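Local coordinates for protein DNA-binding response regulator, merR family (Colwellia psychrerythraea, PDB 3CNB) that probably regulates transcription as a DNA-binding response regulator, this piece being its CheY-like signal receiver domain, at residues A[23-28]-A[35-40]; A[41-46]-A[65-70]; A[73-76]-A[81-84]; A[109-112]-A[118-121]. All coordinates share one frame; numbering follows the deposited sequence.

Contact 1 of 4, residues A[23-28]-A[35-40]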
loop_
_atom_site.group_PDB
_atom_site.type_symbol
_atom_site.label_atom_id
_atom_site.label_comp_id
_atom_site.label_asym_id
_atom_site.label_seq_id
_atom_site.Cartn_x
_atom_site.Cartn_y
_atom_site.Cartn_z
ATOM N N MET A 23 3.931 -12.554 -4.246
ATOM C CA MET A 23 5.265 -12.483 -3.640
ATOM C C MET A 23 5.290 -11.499 -2.474
ATOM O O MET A 23 5.769 -11.833 -1.381
ATOM C CB MET A 23 6.337 -12.125 -4.682
ATOM C CG MET A 23 7.621 -11.524 -4.080
ATOM S SD MET A 23 8.951 -11.223 -5.243
ATOM C CE MET A 23 8.983 -12.860 -6.028
ATOM N N LEU A 24 4.762 -10.296 -2.708
ATOM C CA LEU A 24 4.579 -9.311 -1.641
ATOM C C LEU A 24 3.731 -9.861 -0.500
ATOM O O LEU A 24 4.016 -9.616 0.670
ATOM C CB LEU A 24 3.962 -8.023 -2.203
ATOM C CG LEU A 24 3.804 -6.828 -1.255
ATOM C CD1 LEU A 24 5.138 -6.425 -0.632
ATOM C CD2 LEU A 24 3.196 -5.662 -1.984
ATOM N N THR A 25 2.689 -10.622 -0.836
ATOM C CA THR A 25 1.803 -11.209 0.177
ATOM C C THR A 25 2.571 -12.218 1.008
ATOM O O THR A 25 2.470 -12.206 2.235
ATOM C CB THR A 25 0.548 -11.918 -0.459
ATOM O OG1 THR A 25 -0.226 -10.948 -1.175
ATOM C CG2 THR A 25 -0.328 -12.545 0.610
ATOM N N GLN A 26 3.346 -13.067 0.334
ATOM C CA GLN A 26 4.124 -14.108 1.011
ATOM C C GLN A 26 5.195 -13.513 1.912
ATOM O O GLN A 26 5.376 -13.953 3.042
ATOM C CB GLN A 26 4.788 -15.016 -0.018
ATOM C CG GLN A 26 5.426 -16.261 0.571
ATOM C CD GLN A 26 4.453 -17.107 1.323
ATOM O OE1 GLN A 26 3.501 -17.630 0.757
ATOM N NE2 GLN A 26 4.686 -17.257 2.617
ATOM N N PHE A 27 5.916 -12.536 1.381
ATOM C CA PHE A 27 6.865 -11.748 2.168
ATOM C C PHE A 27 6.247 -11.138 3.436
ATOM O O PHE A 27 6.834 -11.201 4.533
ATOM C CB PHE A 27 7.465 -10.634 1.309
ATOM C CG PHE A 27 8.494 -9.805 2.034
ATOM C CD1 PHE A 27 9.796 -10.290 2.209
ATOM C CD2 PHE A 27 8.159 -8.563 2.560
ATOM C CE1 PHE A 27 10.747 -9.541 2.883
ATOM C CE2 PHE A 27 9.107 -7.800 3.226
ATOM C CZ PHE A 27 10.409 -8.297 3.382
ATOM N N LEU A 28 5.073 -10.534 3.294
ATOM C CA LEU A 28 4.448 -9.897 4.432
ATOM C C LEU A 28 3.841 -10.899 5.417
ATOM O O LEU A 28 3.782 -10.617 6.613
ATOM C CB LEU A 28 3.424 -8.862 3.978
ATOM C CG LEU A 28 3.918 -7.628 3.243
ATOM C CD1 LEU A 28 2.696 -6.819 2.740
ATOM C CD2 LEU A 28 4.773 -6.811 4.166
ATOM N N ALA A 35 -0.846 -11.455 10.950
ATOM C CA ALA A 35 -1.612 -10.465 10.186
ATOM C C ALA A 35 -2.541 -11.139 9.185
ATOM O O ALA A 35 -2.249 -12.230 8.705
ATOM C CB ALA A 35 -0.693 -9.520 9.459
ATOM N N LYS A 36 -3.664 -10.504 8.863
ATOM C CA LYS A 36 -4.378 -10.940 7.677
ATOM C C LYS A 36 -4.063 -10.023 6.495
ATOM O O LYS A 36 -4.131 -8.806 6.597
ATOM C CB LYS A 36 -5.877 -11.215 7.921
ATOM C CG LYS A 36 -6.771 -10.042 8.199
ATOM C CD LYS A 36 -8.113 -10.551 8.752
ATOM C CE LYS A 36 -9.326 -9.898 8.065
ATOM N NZ LYS A 36 -9.414 -8.414 8.230
ATOM N N ILE A 37 -3.654 -10.646 5.398
ATOM C CA ILE A 37 -3.190 -9.942 4.221
ATOM C C ILE A 37 -4.190 -10.241 3.128
ATOM O O ILE A 37 -4.518 -11.393 2.891
ATOM C CB ILE A 37 -1.818 -10.449 3.767
ATOM C CG1 ILE A 37 -0.896 -10.682 4.971
ATOM C CG2 ILE A 37 -1.205 -9.491 2.776
ATOM C CD1 ILE A 37 0.038 -9.587 5.280
ATOM N N LYS A 38 -4.710 -9.193 2.496
ATOM C CA LYS A 38 -5.644 -9.349 1.392
ATOM C C LYS A 38 -5.156 -8.604 0.156
ATOM O O LYS A 38 -4.437 -7.598 0.263
ATOM C CB LYS A 38 -7.051 -8.899 1.795
ATOM C CG LYS A 38 -7.654 -9.700 2.958
ATOM C CD LYS A 38 -8.273 -11.017 2.503
ATOM C CE LYS A 38 -8.576 -11.922 3.695
ATOM N NZ LYS A 38 -8.572 -13.362 3.306
ATOM N N ILE A 39 -5.505 -9.143 -1.017
ATOM C CA ILE A 39 -5.164 -8.536 -2.297
ATOM C C ILE A 39 -6.401 -8.057 -3.056
ATOM O O ILE A 39 -7.381 -8.784 -3.184
ATOM C CB ILE A 39 -4.366 -9.494 -3.230
ATOM C CG1 ILE A 39 -3.180 -10.122 -2.500
ATOM C CG2 ILE A 39 -3.867 -8.753 -4.443
ATOM C CD1 ILE A 39 -2.682 -11.398 -3.165
ATOM N N ALA A 40 -6.323 -6.828 -3.553
ATOM C CA ALA A 40 -7.257 -6.321 -4.526
ATOM C C ALA A 40 -6.520 -6.215 -5.865
ATOM O O ALA A 40 -5.532 -5.469 -6.002
ATOM C CB ALA A 40 -7.783 -4.998 -4.075
#
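T25 on helix 23-28 lies over I37 of strand 36-40, their CA atoms 6.5 Å apart; the two axes approach to 9.1 Å and run antiparallel, at 171°. Three side-chain meetings join them. The methyl of T25 faces the strand: with CG2 anti to the backbone N and OG1 beside that nitrogen (chi1 -62°), CG2 comes within 3.8 Å of I37 CG2, the two side chains sliding past each other in opposite directions. The hydroxyl branch turns instead to the next inward-facing residue of the strand, where T25 OG1 lies 3.2 Å from I39 CD1, with I39 CG1 hardly farther away. One turn on, L28 meets the other branch of I37 through the root of its side chain, L28 CB to I37 CD1 at 3.7 Å. I37 is therefore split between two helix residues, CG2 under T25 and CD1 under L28. This is the return half of a right-handed beta-alpha-beta unit of the receiver fold, in which helix 18-31 follows strand 10-14 and leads into the edge strand 36-40; I37 also touches I11 and I13 of the neighbouring strand. With its hydrogen bond made to A21 O, T25 OG1 still lies against the hydrocarbon of I39 while CG2 gives the apolar contact with I37, and contact across the segments is van der Waals.

Contact 2 of 4, residues A[41-46]-A[65-70]; sequences YNPFDA and VGMDGF
P43 meets residues 65-67 through CB and CG of its ring, by two kinds of contact. The apolar one is with M67: P43 CB and M67 CB are 3.8 Å apart, and the CA atoms of this pair, at 5.9 Å, are the nearest between the segments. M67 touches with the base of its side chain, since CG sits between the backbone N and the carbonyl carbon (chi1 78°) and the extended chain leads its end away from the proline; the side chain also reaches I14 of strand 10-14. The second kind sets ring carbon against backbone oxygen, P43 CG lying 3.5 Å from G66 O and 3.8 Å from V65 O. Hydrogen bonds operate within each segment. N42 caps helix 43-52, its OD1 accepting from D45 N at 2.9 Å in a nearly straight bond (173°), while N42 ND2 gives a weak bond to D45 OD2. D68 caps helix 69-77 through a weak bond from F70 N to D68 OD2. The loop follows D61, the predicted phosphorylation site, and V65 N is hydrogen-bonded to D16. P43, first in helix 43-52, thus meets the loop before helix 69-77, probably mainly through van der Waals contact of ring carbons with backbone oxygens and M67 CB.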
loop_
_atom_site.group_PDB
_atom_site.type_symbol
_atom_site.label_atom_id
_atom_site.label_comp_id
_atom_site.label_asym_id
_atom_site.label_seq_id
_atom_site.Cartn_x
_atom_site.Cartn_y
_atom_site.Cartn_z
ATOM N N TYR A 41 -6.994 -6.992 -6.845
ATOM C CA TYR A 41 -6.335 -7.124 -8.142
ATOM C C TYR A 41 -6.817 -6.128 -9.162
ATOM O O TYR A 41 -6.266 -6.050 -10.256
ATOM C CB TYR A 41 -6.560 -8.528 -8.721
ATOM C CG TYR A 41 -5.829 -9.645 -8.005
ATOM C CD1 TYR A 41 -4.445 -9.775 -8.098
ATOM C CD2 TYR A 41 -6.527 -10.577 -7.244
ATOM C CE1 TYR A 41 -3.775 -10.810 -7.437
ATOM C CE2 TYR A 41 -5.872 -11.607 -6.588
ATOM C CZ TYR A 41 -4.500 -11.716 -6.687
ATOM O OH TYR A 41 -3.866 -12.750 -6.034
ATOM N N ASN A 42 -7.853 -5.372 -8.819
ATOM C CA ASN A 42 -8.459 -4.449 -9.778
ATOM C C ASN A 42 -9.034 -3.265 -9.018
ATOM O O ASN A 42 -9.214 -3.386 -7.814
ATOM C CB ASN A 42 -9.546 -5.173 -10.597
ATOM C CG ASN A 42 -10.674 -5.698 -9.742
ATOM O OD1 ASN A 42 -11.442 -4.934 -9.147
ATOM N ND2 ASN A 42 -10.795 -7.024 -9.686
ATOM N N PRO A 43 -9.351 -2.141 -9.711
ATOM C CA PRO A 43 -9.818 -0.945 -8.985
ATOM C C PRO A 43 -11.098 -1.095 -8.147
ATOM O O PRO A 43 -11.202 -0.456 -7.094
ATOM C CB PRO A 43 -10.015 0.096 -10.093
ATOM C CG PRO A 43 -9.233 -0.414 -11.265
ATOM C CD PRO A 43 -9.286 -1.900 -11.169
ATOM N N PHE A 44 -12.060 -1.914 -8.587
ATOM C CA PHE A 44 -13.326 -2.049 -7.856
ATOM C C PHE A 44 -13.081 -2.751 -6.538
ATOM O O PHE A 44 -13.568 -2.318 -5.476
ATOM C CB PHE A 44 -14.395 -2.837 -8.650
ATOM C CG PHE A 44 -15.656 -3.079 -7.867
ATOM C CD1 PHE A 44 -16.707 -2.163 -7.916
ATOM C CD2 PHE A 44 -15.790 -4.214 -7.049
ATOM C CE1 PHE A 44 -17.881 -2.376 -7.177
ATOM C CE2 PHE A 44 -16.930 -4.435 -6.300
ATOM C CZ PHE A 44 -18.000 -3.515 -6.363
ATOM N N ASP A 45 -12.343 -3.854 -6.633
ATOM C CA ASP A 45 -11.959 -4.639 -5.479
ATOM C C ASP A 45 -11.161 -3.786 -4.500
ATOM O O ASP A 45 -11.368 -3.893 -3.289
ATOM C CB ASP A 45 -11.195 -5.889 -5.907
ATOM C CG ASP A 45 -12.106 -6.953 -6.552
ATOM O OD1 ASP A 45 -13.342 -6.832 -6.470
ATOM O OD2 ASP A 45 -11.582 -7.927 -7.139
ATOM N N ALA A 46 -10.304 -2.903 -5.020
ATOM C CA ALA A 46 -9.587 -1.928 -4.166
ATOM C C ALA A 46 -10.553 -1.040 -3.383
ATOM O O ALA A 46 -10.431 -0.927 -2.156
ATOM C CB ALA A 46 -8.626 -1.101 -4.989
ATOM N N VAL A 65 -3.764 -0.364 -13.699
ATOM C CA VAL A 65 -4.445 0.077 -14.913
ATOM C C VAL A 65 -5.895 0.402 -14.568
ATOM O O VAL A 65 -6.589 -0.413 -13.957
ATOM C CB VAL A 65 -4.361 -1.017 -16.022
ATOM C CG1 VAL A 65 -5.150 -0.625 -17.274
ATOM C CG2 VAL A 65 -2.906 -1.296 -16.383
ATOM N N GLY A 66 -6.336 1.606 -14.927
ATOM C CA GLY A 66 -7.734 1.992 -14.710
ATOM C C GLY A 66 -8.060 2.577 -13.342
ATOM O O GLY A 66 -9.231 2.632 -12.952
ATOM N N MET A 67 -7.032 2.992 -12.603
ATOM C CA MET A 67 -7.236 3.786 -11.389
ATOM C C MET A 67 -6.124 4.801 -11.185
ATOM O O MET A 67 -4.973 4.567 -11.540
ATOM C CB MET A 67 -7.476 2.924 -10.132
ATOM C CG MET A 67 -6.269 2.276 -9.482
ATOM S SD MET A 67 -6.505 1.955 -7.692
ATOM C CE MET A 67 -4.752 1.996 -7.318
ATOM N N ASP A 68 -6.493 5.937 -10.612
ATOM C CA ASP A 68 -5.557 6.995 -10.330
ATOM C C ASP A 68 -5.107 6.799 -8.880
ATOM O O ASP A 68 -5.848 7.130 -7.972
ATOM C CB ASP A 68 -6.291 8.321 -10.521
ATOM C CG ASP A 68 -5.401 9.544 -10.337
ATOM O OD1 ASP A 68 -5.801 10.622 -10.825
ATOM O OD2 ASP A 68 -4.335 9.464 -9.702
ATOM N N GLY A 69 -3.893 6.269 -8.679
ATOM C CA GLY A 69 -3.335 6.019 -7.329
ATOM C C GLY A 69 -3.163 7.264 -6.473
ATOM O O GLY A 69 -3.283 7.219 -5.238
ATOM N N PHE A 70 -2.899 8.392 -7.119
ATOM C CA PHE A 70 -2.731 9.664 -6.407
ATOM C C PHE A 70 -4.033 10.122 -5.766
ATOM O O PHE A 70 -4.072 10.538 -4.596
ATOM C CB PHE A 70 -2.185 10.718 -7.364
ATOM C CG PHE A 70 -0.819 10.381 -7.904
ATOM C CD1 PHE A 70 0.335 10.779 -7.222
ATOM C CD2 PHE A 70 -0.685 9.650 -9.077
ATOM C CE1 PHE A 70 1.605 10.454 -7.720
ATOM C CE2 PHE A 70 0.559 9.324 -9.580
ATOM C CZ PHE A 70 1.713 9.717 -8.905
#

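Contact 3 of 4, residues A[73-76]-A[81-84]; sequences CHRI and ATAN
T82 stands across the end of helix 69-77, its side chain at about a right angle to those of both R75 and I76. The closest approach is to the backbone carbonyl of I76. T82 OG1 donates to I76 O at 2.6 Å, arriving in the carbonyl plane on a lone pair with a C=O...O angle of 124°. What brings the hydroxyl there is the first torsion of T82, 51°, which sets OG1 between its own backbone N and carbonyl carbon and leaves CG2 anti to the carbonyl carbon. In the side chain of I76, CG2, anti to its backbone N, lies 3.6 Å from T82 O and somewhat farther from T82 CB, while the rest of the isoleucine leads away to V87 of strand 86-91.

R75 comes from the neighbouring position on the helix. Its chain bends at chi2 (-99°), which brings the guanidinium back to the threonine, and T82 OG1 then sits at the edge of that flat group, near its plane, with R75 NH1 at 3.0 Å. T82 CG2 lies 3.8 Å from the same nitrogen. R75 and T82 also both touch L50 of helix 43-52, so the pair borders the adjacent helix as well.

The contact closes the turn between helix 69-77 and strand 86-91 in the receiver fold. T79 O, within that turn, is a second acceptor for the same hydroxyl, whose one proton must be shared or exchanged between the two carbonyls. One side-chain oxygen thus ties the loop to a carbonyl near the helix C-terminus, and the positive guanidinium beside it probably adds to the polarisation of the hydroxyl.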
loop_
_atom_site.group_PDB
_atom_site.type_symbol
_atom_site.label_atom_id
_atom_site.label_comp_id
_atom_site.label_asym_id
_atom_site.label_seq_id
_atom_site.Cartn_x
_atom_site.Cartn_y
_atom_site.Cartn_z
ATOM N N CYS A 73 -5.058 7.574 -2.930
ATOM C CA CYS A 73 -4.283 7.916 -1.722
ATOM C C CYS A 73 -4.853 9.136 -1.005
ATOM O O CYS A 73 -5.030 9.131 0.213
ATOM C CB CYS A 73 -2.823 8.186 -2.077
ATOM S SG CYS A 73 -1.770 8.532 -0.631
ATOM N N HIS A 74 -5.144 10.180 -1.770
ATOM C CA HIS A 74 -5.780 11.369 -1.232
ATOM C C HIS A 74 -7.114 11.046 -0.565
ATOM O O HIS A 74 -7.351 11.467 0.574
ATOM C CB HIS A 74 -5.973 12.395 -2.346
ATOM C CG HIS A 74 -6.572 13.683 -1.883
ATOM N ND1 HIS A 74 -6.132 14.345 -0.757
ATOM C CD2 HIS A 74 -7.558 14.443 -2.409
ATOM C CE1 HIS A 74 -6.831 15.454 -0.604
ATOM N NE2 HIS A 74 -7.697 15.541 -1.598
ATOM N N ARG A 75 -7.968 10.273 -1.245
ATOM C CA ARG A 75 -9.255 9.822 -0.650
ATOM C C ARG A 75 -9.083 9.026 0.638
ATOM O O ARG A 75 -9.871 9.197 1.557
ATOM C CB ARG A 75 -10.109 9.007 -1.653
ATOM C CG ARG A 75 -11.446 8.448 -1.097
ATOM C CD ARG A 75 -11.326 6.964 -0.677
ATOM N NE ARG A 75 -12.550 6.452 -0.049
ATOM C CZ ARG A 75 -12.782 6.401 1.261
ATOM N NH1 ARG A 75 -11.866 6.813 2.125
ATOM N NH2 ARG A 75 -13.933 5.924 1.712
ATOM N N ILE A 76 -8.092 8.132 0.693
ATOM C CA ILE A 76 -7.844 7.348 1.919
ATOM C C ILE A 76 -7.448 8.265 3.080
ATOM O O ILE A 76 -8.028 8.200 4.163
ATOM C CB ILE A 76 -6.762 6.237 1.741
ATOM C CG1 ILE A 76 -7.294 5.112 0.845
ATOM C CG2 ILE A 76 -6.322 5.656 3.144
ATOM C CD1 ILE A 76 -6.227 4.265 0.158
ATOM N N ALA A 81 -12.782 8.054 8.314
ATOM C CA ALA A 81 -12.827 6.626 8.607
ATOM C C ALA A 81 -11.520 5.926 8.260
ATOM O O ALA A 81 -11.154 4.918 8.879
ATOM C CB ALA A 81 -14.001 5.963 7.889
ATOM N N THR A 82 -10.807 6.473 7.281
ATOM C CA THR A 82 -9.644 5.781 6.732
ATOM C C THR A 82 -8.336 6.565 6.947
ATOM O O THR A 82 -7.274 6.102 6.546
ATOM C CB THR A 82 -9.833 5.537 5.223
ATOM O OG1 THR A 82 -10.187 6.771 4.605
ATOM C CG2 THR A 82 -10.935 4.504 4.938
ATOM N N ALA A 83 -8.426 7.744 7.570
ATOM C CA ALA A 83 -7.291 8.676 7.688
ATOM C C ALA A 83 -6.080 8.083 8.391
ATOM O O ALA A 83 -4.949 8.449 8.073
ATOM C CB ALA A 83 -7.711 9.938 8.382
ATOM N N ASN A 84 -6.308 7.152 9.317
ATOM C CA ASN A 84 -5.218 6.521 10.078
ATOM C C ASN A 84 -4.536 5.305 9.448
ATOM O O ASN A 84 -3.563 4.768 10.011
ATOM C CB ASN A 84 -5.692 6.197 11.498
ATOM C CG ASN A 84 -5.897 7.444 12.321
ATOM O OD1 ASN A 84 -5.045 8.334 12.335
ATOM N ND2 ASN A 84 -7.035 7.535 12.986
#

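Contact 4 of 4, residues A[109-112]-A[118-121]; sequences TCFG and TLLE
F111 and L120 are brought together by two first torsions: the ring carbon CG of F111 is anti to the carbonyl carbon (chi1 -80°), sending the ring from strand 109-112 toward the helix, while in L120 CG is anti to the backbone N (chi1 175°), which brings its CD1 branch up to that ring. The side chains cross at about a right angle. F111 reaches the helix with the far end of its ring: CZ is 3.6 Å from L120 CA and CE1 is 3.6 Å from L120 N, so the helix backbone itself forms part of the surface it meets. L120 CB adds a contact of 3.9 Å to F111 CE1, and L120 CD1 is 4.0 Å from F111 CE2, the ring carbon across CZ from CE1. In the receiver fold this strand is an edge of the parallel sheet, and helix 117-129 follows it, packing back against the sheet. L120 extends the packing by touching L24 and F27 of helix 18-31, whereas F111 rests on I88 of the adjoining strand. L119, one residue earlier on the helix, contributes from an oblique direction, with its CG 3.8 Å from F111 CE1 and CD2 close by at 3.9 Å from the same ring carbon.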
loop_
_atom_site.group_PDB
_atom_site.type_symbol
_atom_site.label_atom_id
_atom_site.label_comp_id
_atom_site.label_asym_id
_atom_site.label_seq_id
_atom_site.Cartn_x
_atom_site.Cartn_y
_atom_site.Cartn_z
ATOM N N THR A 109 5.680 7.064 2.193
ATOM C CA THR A 109 6.824 6.935 1.328
ATOM C C THR A 109 6.410 6.219 0.054
ATOM O O THR A 109 5.271 5.761 -0.078
ATOM C CB THR A 109 7.975 6.169 2.038
ATOM O OG1 THR A 109 9.158 6.246 1.233
ATOM C CG2 THR A 109 7.587 4.711 2.336
ATOM N N CYS A 110 7.341 6.137 -0.886
ATOM C CA CYS A 110 7.079 5.498 -2.141
ATOM C C CYS A 110 8.273 4.630 -2.531
ATOM O O CYS A 110 9.405 5.090 -2.524
ATOM C CB CYS A 110 6.753 6.545 -3.207
ATOM S SG CYS A 110 6.354 5.873 -4.833
ATOM N N PHE A 111 7.996 3.368 -2.844
ATOM C CA PHE A 111 9.007 2.416 -3.253
ATOM C C PHE A 111 9.042 2.284 -4.762
ATOM O O PHE A 111 8.000 2.147 -5.397
ATOM C CB PHE A 111 8.711 1.048 -2.641
ATOM C CG PHE A 111 9.138 0.919 -1.209
ATOM C CD1 PHE A 111 10.348 0.312 -0.895
ATOM C CD2 PHE A 111 8.339 1.406 -0.174
ATOM C CE1 PHE A 111 10.760 0.186 0.426
ATOM C CE2 PHE A 111 8.727 1.283 1.140
ATOM C CZ PHE A 111 9.955 0.675 1.445
ATOM N N GLY A 112 10.244 2.335 -5.334
ATOM C CA GLY A 112 10.441 2.046 -6.750
ATOM C C GLY A 112 10.458 0.558 -7.004
ATOM O O GLY A 112 10.642 -0.220 -6.074
ATOM N N THR A 118 14.742 -5.421 1.662
ATOM C CA THR A 118 15.452 -5.063 2.915
ATOM C C THR A 118 14.944 -3.738 3.514
ATOM O O THR A 118 14.609 -3.641 4.707
ATOM C CB THR A 118 16.964 -4.960 2.653
ATOM O OG1 THR A 118 17.439 -6.240 2.237
ATOM C CG2 THR A 118 17.745 -4.521 3.905
ATOM N N LEU A 119 14.887 -2.714 2.681
ATOM C CA LEU A 119 14.320 -1.443 3.119
ATOM C C LEU A 119 12.836 -1.549 3.545
ATOM O O LEU A 119 12.439 -1.003 4.574
ATOM C CB LEU A 119 14.514 -0.418 2.018
ATOM C CG LEU A 119 13.968 1.003 2.237
ATOM C CD1 LEU A 119 14.508 1.666 3.525
ATOM C CD2 LEU A 119 14.265 1.847 1.007
ATOM N N LEU A 120 12.034 -2.277 2.771
ATOM C CA LEU A 120 10.631 -2.485 3.117
ATOM C C LEU A 120 10.424 -3.181 4.448
ATOM O O LEU A 120 9.577 -2.763 5.231
ATOM C CB LEU A 120 9.897 -3.247 2.006
ATOM C CG LEU A 120 8.437 -3.608 2.360
ATOM C CD1 LEU A 120 7.532 -2.337 2.316
ATOM C CD2 LEU A 120 7.867 -4.740 1.493
ATOM N N GLU A 121 11.202 -4.228 4.704
ATOM C CA GLU A 121 11.158 -4.953 5.980
ATOM C C GLU A 121 11.309 -4.002 7.183
ATOM O O GLU A 121 10.495 -4.038 8.096
ATOM C CB GLU A 121 12.232 -6.044 6.001
ATOM C CG GLU A 121 12.106 -7.061 7.148
ATOM C CD GLU A 121 13.018 -6.775 8.339
ATOM O OE1 GLU A 121 13.074 -7.626 9.255
ATOM O OE2 GLU A 121 13.690 -5.716 8.369
#

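Contacts 1 and 4 belong to one layer of the receiver domain: their centres are 15 Å apart, both reach the same sheet, and they meet where L120 CD2 lies 3.7 Å from F27 CE2. They involve the two outermost strands, 36-40 and 109-112. Contact 2 joins contact 1 through the chain, as strand 36-40 runs into helix 43-52, with A40 CB 3.4 Å from A46 N. Contacts 2 and 3 share helix 69-77, one at its start and one near its end, with centres 15 Å apart. Contacts 3 and 4 do not touch, their centres 20 Å and nearest atoms about 8 Å apart. D61, predicted to be phosphorylated but unmodified here, ends the middle strand of the sheet, 57-61.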